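Local coordinates for protein methyl-coenzyme M reductase I beta subunit (PDB 1E6Y) that helps form the methyl-coenzyme M reductase complex, which uses coenzyme B and nickel coenzyme F430 to release methane from methyl-coenzyme M, at residues R63-R68 with A149-S154; E266-R271 with D333-E338. All blocks are in the same frame, centred on the assembly; numbering follows the deposited sequence.

Contact 1 of 2, residues R63-R68 with A149-S154; sequences RQILGR and APIVKS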
ATOM      1  N   ARG E  63       0.106  20.133 -11.530  1.00 11.14           N
ATOM      2  CA  ARG E  63      -0.473  19.717 -12.802  1.00 11.25           C
ATOM      3  C   ARG E  63      -1.088  20.867 -13.592  1.00 11.01           C
ATOM      4  O   ARG E  63      -1.826  21.722 -13.116  1.00 11.45           O
ATOM      5  CB  ARG E  63      -1.540  18.642 -12.638  1.00 10.93           C
ATOM      6  CG  ARG E  63      -1.100  17.209 -12.500  1.00 12.77           C
ATOM      7  CD  ARG E  63      -0.238  16.948 -11.269  1.00 12.53           C
ATOM      8  NE  ARG E  63      -0.084  15.518 -11.062  1.00 12.21           N
ATOM      9  CZ  ARG E  63       0.477  14.952  -9.995  1.00 12.22           C
ATOM     10  NH1 ARG E  63       0.955  15.743  -9.032  1.00 12.34           N
ATOM     11  NH2 ARG E  63       0.554  13.642  -9.893  1.00 11.27           N
ATOM     12  N   GLN E  64      -0.742  20.857 -14.876  1.00 11.57           N
ATOM     13  CA  GLN E  64      -1.408  21.680 -15.872  1.00 11.89           C
ATOM     14  C   GLN E  64      -1.352  20.993 -17.229  1.00 11.72           C
ATOM     15  O   GLN E  64      -0.287  20.573 -17.682  1.00 11.65           O
ATOM     16  CB  GLN E  64      -0.748  23.057 -15.970  1.00 12.36           C
ATOM     17  CG  GLN E  64      -1.395  23.951 -17.011  1.00 13.00           C
ATOM     18  CD  GLN E  64      -0.860  25.363 -16.998  1.00 13.70           C
ATOM     19  OE1 GLN E  64       0.324  25.590 -16.757  1.00 14.80           O
ATOM     20  NE2 GLN E  64      -1.727  26.322 -17.295  1.00 14.47           N
ATOM     21  N   ILE E  65      -2.518  20.837 -17.848  1.00 11.56           N
ATOM     22  CA  ILE E  65      -2.603  20.349 -19.219  1.00 11.75           C
ATOM     23  C   ILE E  65      -2.711  21.561 -20.142  1.00 12.28           C
ATOM     24  O   ILE E  65      -3.669  22.329 -20.057  1.00 12.53           O
ATOM     25  CB  ILE E  65      -3.838  19.432 -19.412  1.00 11.96           C
ATOM     26  CG1 ILE E  65      -3.765  18.246 -18.445  1.00 12.35           C
ATOM     27  CG2 ILE E  65      -3.896  18.923 -20.844  1.00 12.24           C
ATOM     28  CD1 ILE E  65      -5.028  17.414 -18.408  1.00 13.23           C
ATOM     29  N   LEU E  66      -1.672  21.784 -20.940  1.00 12.37           N
ATOM     30  CA  LEU E  66      -1.603  22.949 -21.818  1.00 12.67           C
ATOM     31  C   LEU E  66      -2.460  22.784 -23.072  1.00 12.91           C
ATOM     32  O   LEU E  66      -2.588  21.678 -23.604  1.00 12.80           O
ATOM     33  CB  LEU E  66      -0.151  23.214 -22.224  1.00 12.83           C
ATOM     34  CG  LEU E  66       0.809  23.663 -21.117  1.00 12.92           C
ATOM     35  CD1 LEU E  66       2.239  23.584 -21.617  1.00 13.78           C
ATOM     36  CD2 LEU E  66       0.468  25.078 -20.671  1.00 13.64           C
ATOM     37  N   GLY E  67      -3.072  23.883 -23.507  1.00 12.86           N
ATOM     38  CA  GLY E  67      -3.716  23.929 -24.811  1.00 12.89           C
ATOM     39  C   GLY E  67      -5.097  23.309 -24.910  1.00 13.42           C
ATOM     40  O   GLY E  67      -5.575  23.035 -26.009  1.00 14.05           O
ATOM     41  N   ARG E  68      -5.772  23.151 -23.776  1.00 13.30           N
ATOM     42  CA  ARG E  68      -7.063  22.463 -23.746  1.00 13.93           C
ATOM     43  C   ARG E  68      -8.064  23.313 -22.960  1.00 13.76           C
ATOM     44  O   ARG E  68      -8.974  22.807 -22.312  1.00 14.27           O
ATOM     45  CB  ARG E  68      -6.913  21.064 -23.167  1.00 13.38           C
ATOM     46  CG  ARG E  68      -5.922  20.123 -23.840  1.00 13.69           C
ATOM     47  CD  ARG E  68      -6.337  19.837 -25.293  1.00 13.35           C
ATOM     48  NE  ARG E  68      -7.707  19.316 -25.274  1.00 13.72           N
ATOM     49  CZ  ARG E  68      -8.071  18.100 -24.915  1.00 14.55           C
ATOM     50  NH1 ARG E  68      -9.359  17.754 -24.915  1.00 13.90           N
ATOM     51  NH2 ARG E  68      -7.185  17.175 -24.547  1.00 13.40           N
ATOM     52  N   ALA E 149     -14.558  16.179 -23.419  1.00 12.33           N
ATOM     53  CA  ALA E 149     -15.186  15.588 -22.239  1.00 11.99           C
ATOM     54  C   ALA E 149     -14.203  15.197 -21.133  1.00 11.86           C
ATOM     55  O   ALA E 149     -14.501  15.386 -19.956  1.00 12.33           O
ATOM     56  CB  ALA E 149     -16.037  14.384 -22.636  1.00 12.10           C
ATOM     57  N   PRO E 150     -13.015  14.669 -21.493  1.00 12.29           N
ATOM     58  CA  PRO E 150     -12.035  14.305 -20.460  1.00 12.12           C
ATOM     59  C   PRO E 150     -11.585  15.490 -19.612  1.00 12.41           C
ATOM     60  O   PRO E 150     -11.300  15.338 -18.421  1.00 12.44           O
ATOM     61  CB  PRO E 150     -10.874  13.720 -21.262  1.00 12.20           C
ATOM     62  CG  PRO E 150     -11.515  13.192 -22.491  1.00 12.52           C
ATOM     63  CD  PRO E 150     -12.570  14.209 -22.823  1.00 11.71           C
ATOM     64  N   ILE E 151     -11.516  16.665 -20.235  1.00 11.93           N
ATOM     65  CA  ILE E 151     -11.095  17.890 -19.561  1.00 11.73           C
ATOM     66  C   ILE E 151     -12.160  18.365 -18.567  1.00 11.16           C
ATOM     67  O   ILE E 151     -11.839  18.737 -17.437  1.00 11.10           O
ATOM     68  CB  ILE E 151     -10.801  19.021 -20.589  1.00 12.65           C
ATOM     69  CG1 ILE E 151      -9.685  18.589 -21.547  1.00 12.98           C
ATOM     70  CG2 ILE E 151     -10.411  20.308 -19.870  1.00 12.52           C
ATOM     71  CD1 ILE E 151      -8.352  18.308 -20.872  1.00 13.99           C
ATOM     72  N   VAL E 152     -13.426  18.316 -18.976  1.00 10.49           N
ATOM     73  CA  VAL E 152     -14.526  18.668 -18.081  1.00 11.16           C
ATOM     74  C   VAL E 152     -14.588  17.692 -16.906  1.00 11.22           C
ATOM     75  O   VAL E 152     -14.688  18.103 -15.748  1.00 11.59           O
ATOM     76  CB  VAL E 152     -15.884  18.659 -18.825  1.00 11.48           C
ATOM     77  CG1 VAL E 152     -17.031  18.842 -17.836  1.00 12.02           C
ATOM     78  CG2 VAL E 152     -15.913  19.767 -19.864  1.00 12.66           C
ATOM     79  N   LYS E 153     -14.428  16.407 -17.207  1.00 11.42           N
ATOM     80  CA  LYS E 153     -14.506  15.360 -16.196  1.00 11.08           C
ATOM     81  C   LYS E 153     -13.440  15.540 -15.120  1.00 11.07           C
ATOM     82  O   LYS E 153     -13.749  15.517 -13.931  1.00 10.95           O
ATOM     83  CB  LYS E 153     -14.357  13.986 -16.853  1.00 11.34           C
ATOM     84  CG  LYS E 153     -14.784  12.827 -15.972  1.00 12.20           C
ATOM     85  CD  LYS E 153     -13.607  12.239 -15.225  1.00 11.86           C
ATOM     86  CE  LYS E 153     -14.031  11.061 -14.376  1.00 11.47           C
ATOM     87  NZ  LYS E 153     -12.859  10.426 -13.722  1.00 12.08           N
ATOM     88  N   SER E 154     -12.201  15.773 -15.544  1.00 11.56           N
ATOM     89  CA  SER E 154     -11.088  15.899 -14.609  1.00 11.68           C
ATOM     90  C   SER E 154     -11.038  17.236 -13.881  1.00 11.47           C
ATOM     91  O   SER E 154     -10.410  17.341 -12.828  1.00 11.76           O
ATOM     92  CB  SER E 154      -9.761  15.658 -15.322  1.00 12.68           C
ATOM     93  OG  SER E 154      -9.499  14.269 -15.397  1.00 15.84           O
TER
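I151 projects from helix 149-157 against R68, and its CG1 lies over one face of the guanidinium, displaced toward the rim, 3.5 Å from NH1 of R68. The approach involves no hydrogen bond, and none links the two segments: an aliphatic carbon meets the flat side of the cation. Its CD1 extends the contact to the aliphatic root of the same chain, 3.9 Å from CB of R68, while CG2 of I151 stands 3.8 Å from the backbone O of R68. The arginine is folded to allow this. Bends at chi2 (-63°) and chi3 (-56°) curl the chain back, so that CB and the guanidinium both meet one isoleucine. I65 adds a looser contact, with its CD1 4.2 Å from CD1 of I151. Between the segments 192 Å² is buried, and I65, R68 and I151 are all buried in the assembly. The polar end of R68 is held from the second shell, where NH1 forms a salt bridge with D148, the residue just before the helical segment. Replacing R68 by an alanine would probably leave D148 without this cationic partner and open a gap beside CG1 of I151. Farther out, the backbone of I65 is hydrogen-bonded to that of G56, and I151 also touches M58. The contact thus lays the irregular 63-68 segment, part of the connection between helices 46-55 and 78-89, against the first turn of helix 149-157, whose A149 and V152 pack on helix 125-141.

Contact 2 of 2, residues E266-R271 with D333-E338; sequences ESVVRR and DILEKE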
ATOM      1  N   GLU E 266      -7.207  19.983  40.814  1.00 15.00           N
ATOM      2  CA  GLU E 266      -7.802  20.209  42.128  1.00 15.41           C
ATOM      3  C   GLU E 266      -9.329  20.173  42.050  1.00 14.73           C
ATOM      4  O   GLU E 266      -9.982  19.503  42.851  1.00 14.24           O
ATOM      5  CB  GLU E 266      -7.342  21.555  42.691  1.00 16.89           C
ATOM      6  CG  GLU E 266      -7.677  21.765  44.160  1.00 20.27           C
ATOM      7  CD  GLU E 266      -7.340  23.165  44.650  1.00 22.58           C
ATOM      8  OE1 GLU E 266      -6.532  23.861  43.993  1.00 24.82           O
ATOM      9  OE2 GLU E 266      -7.898  23.580  45.688  1.00 23.99           O
ATOM     10  N   SER E 267      -9.878  20.827  41.028  1.00 14.57           N
ATOM     11  CA  SER E 267     -11.315  20.816  40.765  1.00 14.08           C
ATOM     12  C   SER E 267     -11.834  19.404  40.521  1.00 13.50           C
ATOM     13  O   SER E 267     -12.877  19.019  41.054  1.00 13.68           O
ATOM     14  CB  SER E 267     -11.636  21.682  39.546  1.00 14.10           C
ATOM     15  OG  SER E 267     -11.383  23.046  39.811  1.00 14.31           O
ATOM     16  N   VAL E 268     -11.114  18.647  39.694  1.00 13.36           N
ATOM     17  CA  VAL E 268     -11.539  17.306  39.306  1.00 12.93           C
ATOM     18  C   VAL E 268     -11.524  16.354  40.498  1.00 13.21           C
ATOM     19  O   VAL E 268     -12.490  15.622  40.721  1.00 13.47           O
ATOM     20  CB  VAL E 268     -10.642  16.739  38.168  1.00 12.85           C
ATOM     21  CG1 VAL E 268     -10.926  15.253  37.943  1.00 13.77           C
ATOM     22  CG2 VAL E 268     -10.891  17.513  36.881  1.00 13.22           C
ATOM     23  N   VAL E 269     -10.460  16.406  41.295  1.00 13.29           N
ATOM     24  CA  VAL E 269     -10.340  15.515  42.444  1.00 13.03           C
ATOM     25  C   VAL E 269     -11.344  15.879  43.542  1.00 13.32           C
ATOM     26  O   VAL E 269     -12.030  15.002  44.070  1.00 12.80           O
ATOM     27  CB  VAL E 269      -8.903  15.523  43.023  1.00 13.37           C
ATOM     28  CG1 VAL E 269      -8.794  14.538  44.179  1.00 13.41           C
ATOM     29  CG2 VAL E 269      -7.901  15.155  41.935  1.00 12.62           C
ATOM     30  N   ARG E 270     -11.501  17.176  43.801  1.00 14.01           N
ATOM     31  CA  ARG E 270     -12.437  17.659  44.816  1.00 14.92           C
ATOM     32  C   ARG E 270     -13.851  17.183  44.491  1.00 14.89           C
ATOM     33  O   ARG E 270     -14.511  16.530  45.292  1.00 14.35           O
ATOM     34  CB  ARG E 270     -12.437  19.187  44.893  1.00 15.81           C
ATOM     35  CG  ARG E 270     -13.395  19.727  45.953  1.00 17.93           C
ATOM     36  CD  ARG E 270     -13.547  21.223  45.911  1.00 19.40           C
ATOM     37  NE  ARG E 270     -14.246  21.788  44.765  1.00 21.02           N
ATOM     38  CZ  ARG E 270     -13.691  22.524  43.807  1.00 21.64           C
ATOM     39  NH1 ARG E 270     -12.393  22.790  43.868  1.00 21.97           N
ATOM     40  NH2 ARG E 270     -14.420  23.005  42.807  1.00 21.79           N
ATOM     41  N   ARG E 271     -14.261  17.448  43.242  1.00 14.63           N
ATOM     42  CA  ARG E 271     -15.600  17.030  42.810  1.00 15.15           C
ATOM     43  C   ARG E 271     -15.830  15.542  42.779  1.00 14.98           C
ATOM     44  O   ARG E 271     -16.910  15.039  43.127  1.00 15.05           O
ATOM     45  CB  ARG E 271     -15.877  17.659  41.435  1.00 15.78           C
ATOM     46  CG  ARG E 271     -16.035  19.176  41.556  1.00 17.45           C
ATOM     47  CD  ARG E 271     -15.935  19.816  40.196  1.00 18.20           C
ATOM     48  NE  ARG E 271     -16.070  21.253  40.102  1.00 18.31           N
ATOM     49  CZ  ARG E 271     -17.183  21.971  40.154  1.00 18.97           C
ATOM     50  NH1 ARG E 271     -17.193  23.287  40.024  1.00 19.37           N
ATOM     51  NH2 ARG E 271     -18.345  21.347  40.345  1.00 19.43           N
ATOM     52  N   ASP E 333      -1.102  12.726  33.629  1.00 10.80           N
ATOM     53  CA  ASP E 333       0.123  12.378  34.343  1.00 10.49           C
ATOM     54  C   ASP E 333       0.070  12.903  35.780  1.00 10.48           C
ATOM     55  O   ASP E 333       0.222  12.138  36.734  1.00 10.16           O
ATOM     56  CB  ASP E 333       1.330  12.969  33.604  1.00  9.82           C
ATOM     57  CG  ASP E 333       2.665  12.408  34.080  1.00 10.38           C
ATOM     58  OD1 ASP E 333       2.693  11.553  34.991  1.00 10.68           O
ATOM     59  OD2 ASP E 333       3.701  12.828  33.528  1.00 10.31           O
ATOM     60  N   ILE E 334      -0.230  14.191  35.922  1.00 10.34           N
ATOM     61  CA  ILE E 334      -0.266  14.837  37.232  1.00 10.41           C
ATOM     62  C   ILE E 334      -1.464  14.366  38.064  1.00 10.91           C
ATOM     63  O   ILE E 334      -1.363  14.241  39.287  1.00 11.36           O
ATOM     64  CB  ILE E 334      -0.306  16.382  37.101  1.00 11.02           C
ATOM     65  CG1 ILE E 334       0.941  16.877  36.370  1.00 10.95           C
ATOM     66  CG2 ILE E 334      -0.358  17.031  38.479  1.00 11.21           C
ATOM     67  CD1 ILE E 334       0.870  18.342  35.982  1.00 11.77           C
ATOM     68  N   LEU E 335      -2.570  14.044  37.393  1.00 10.58           N
ATOM     69  CA  LEU E 335      -3.743  13.487  38.066  1.00 10.37           C
ATOM     70  C   LEU E 335      -3.409  12.162  38.738  1.00 10.60           C
ATOM     71  O   LEU E 335      -3.837  11.909  39.867  1.00 11.37           O
ATOM     72  CB  LEU E 335      -4.892  13.279  37.072  1.00 10.64           C
ATOM     73  CG  LEU E 335      -6.197  12.710  37.636  1.00 11.16           C
ATOM     74  CD1 LEU E 335      -6.797  13.687  38.633  1.00 11.45           C
ATOM     75  CD2 LEU E 335      -7.175  12.437  36.504  1.00 11.10           C
ATOM     76  N   GLU E 336      -2.655  11.313  38.041  1.00  9.95           N
ATOM     77  CA  GLU E 336      -2.246  10.031  38.602  1.00  9.36           C
ATOM     78  C   GLU E 336      -1.330  10.233  39.804  1.00  9.99           C
ATOM     79  O   GLU E 336      -1.452   9.536  40.812  1.00 10.22           O
ATOM     80  CB  GLU E 336      -1.527   9.182  37.551  1.00  8.94           C
ATOM     81  CG  GLU E 336      -2.422   8.682  36.421  1.00  9.54           C
ATOM     82  CD  GLU E 336      -1.769   7.593  35.586  1.00  9.99           C
ATOM     83  OE1 GLU E 336      -0.526   7.475  35.621  1.00 10.14           O
ATOM     84  OE2 GLU E 336      -2.494   6.871  34.872  1.00 10.17           O
ATOM     85  N   LYS E 337      -0.416  11.192  39.689  1.00 10.42           N
ATOM     86  CA  LYS E 337       0.532  11.479  40.763  1.00 10.91           C
ATOM     87  C   LYS E 337      -0.141  12.137  41.962  1.00 11.00           C
ATOM     88  O   LYS E 337       0.286  11.952  43.102  1.00 11.03           O
ATOM     89  CB  LYS E 337       1.672  12.352  40.236  1.00 11.42           C
ATOM     90  CG  LYS E 337       2.696  11.553  39.449  1.00 11.97           C
ATOM     91  CD  LYS E 337       3.647  12.428  38.665  1.00 12.79           C
ATOM     92  CE  LYS E 337       4.772  11.588  38.072  1.00 13.00           C
ATOM     93  NZ  LYS E 337       4.269  10.481  37.201  1.00 12.55           N
ATOM     94  N   GLU E 338      -1.276  12.782  41.704  1.00 10.59           N
ATOM     95  CA  GLU E 338      -2.070  13.411  42.753  1.00 11.08           C
ATOM     96  C   GLU E 338      -2.923  12.407  43.531  1.00 11.74           C
ATOM     97  O   GLU E 338      -3.124  12.567  44.735  1.00 11.54           O
ATOM     98  CB  GLU E 338      -2.965  14.499  42.144  1.00 10.93           C
ATOM     99  CG  GLU E 338      -3.871  15.221  43.140  1.00 11.28           C
ATOM    100  CD  GLU E 338      -3.100  15.914  44.252  1.00 12.01           C
ATOM    101  OE1 GLU E 338      -3.499  15.769  45.424  1.00 12.64           O
ATOM    102  OE2 GLU E 338      -2.111  16.615  43.958  1.00 11.75           O
TER
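V269 and L335 meet methyl to methyl across two helices, CG2 of V269 lying 3.8 Å from CD1 of L335, and the two side chains run alongside each other with opposed directions. V269 points its CB toward the facing helix, with CG2 anti to the carbonyl carbon. The CB of L335 leaves its helix along the flank of the interface, and the end of the side chain then comes nearer: CG is anti to the backbone N (chi1 -180°) and chi2 of 64° completes the path of CD1. That methyl also has V268 beside it, more loosely, with CG1 of V268 4.5 Å from CD1 of L335. From the next turn of its helix, the aliphatic CG of E338 comes to 4.2 Å from CG2 of V269, so the glutamate contributes carbon here. Its carboxylate is engaged elsewhere: OE1 is hydrogen-bonded to Y2 and OE2 to the backbone N of Y6, both of the gamma subunit. The helix segments run 45° apart in direction, with a closest axis approach of 11.0 Å, a wide separation that agrees with the modest 126 Å² buried. W299 and A303 of helix 296-318 also touch L335, while Y2 of the gamma subunit packs on V269. Within 333-338, NZ of K337 meets OD1 of D333 on its syn side at 2.9 Å, a salt bridge away from the valines. With no hydrogen bond or salt bridge between the segments, their association rests on methyl and methylene packing; charged groups of 333-338 instead reach other subunits, while R270 and R271 pair with E254.

Overall arrangement
Along the chain the two contacts come in series, neither nested nor crossed. Contact 1 closes first, bringing 149-154 back to 63-68 across 80 intervening residues, 34 of them helical and 10 in strands; it ties a loop to a helix within the N-terminal domain. Contact 2 opens later and spans 61 residues, which include the hairpin strands 278-283 and 289-293 and the whole of helix 296-318, before helix 323-339 returns to helix 261-274 in the C-terminal domain. Contacts 1 and 2 lie on opposite sides of the chain's centre; the centres of contact 1 and contact 2 are about 60 Å apart and their nearest atoms about 43 Å apart, so they join separate parts of the subunit.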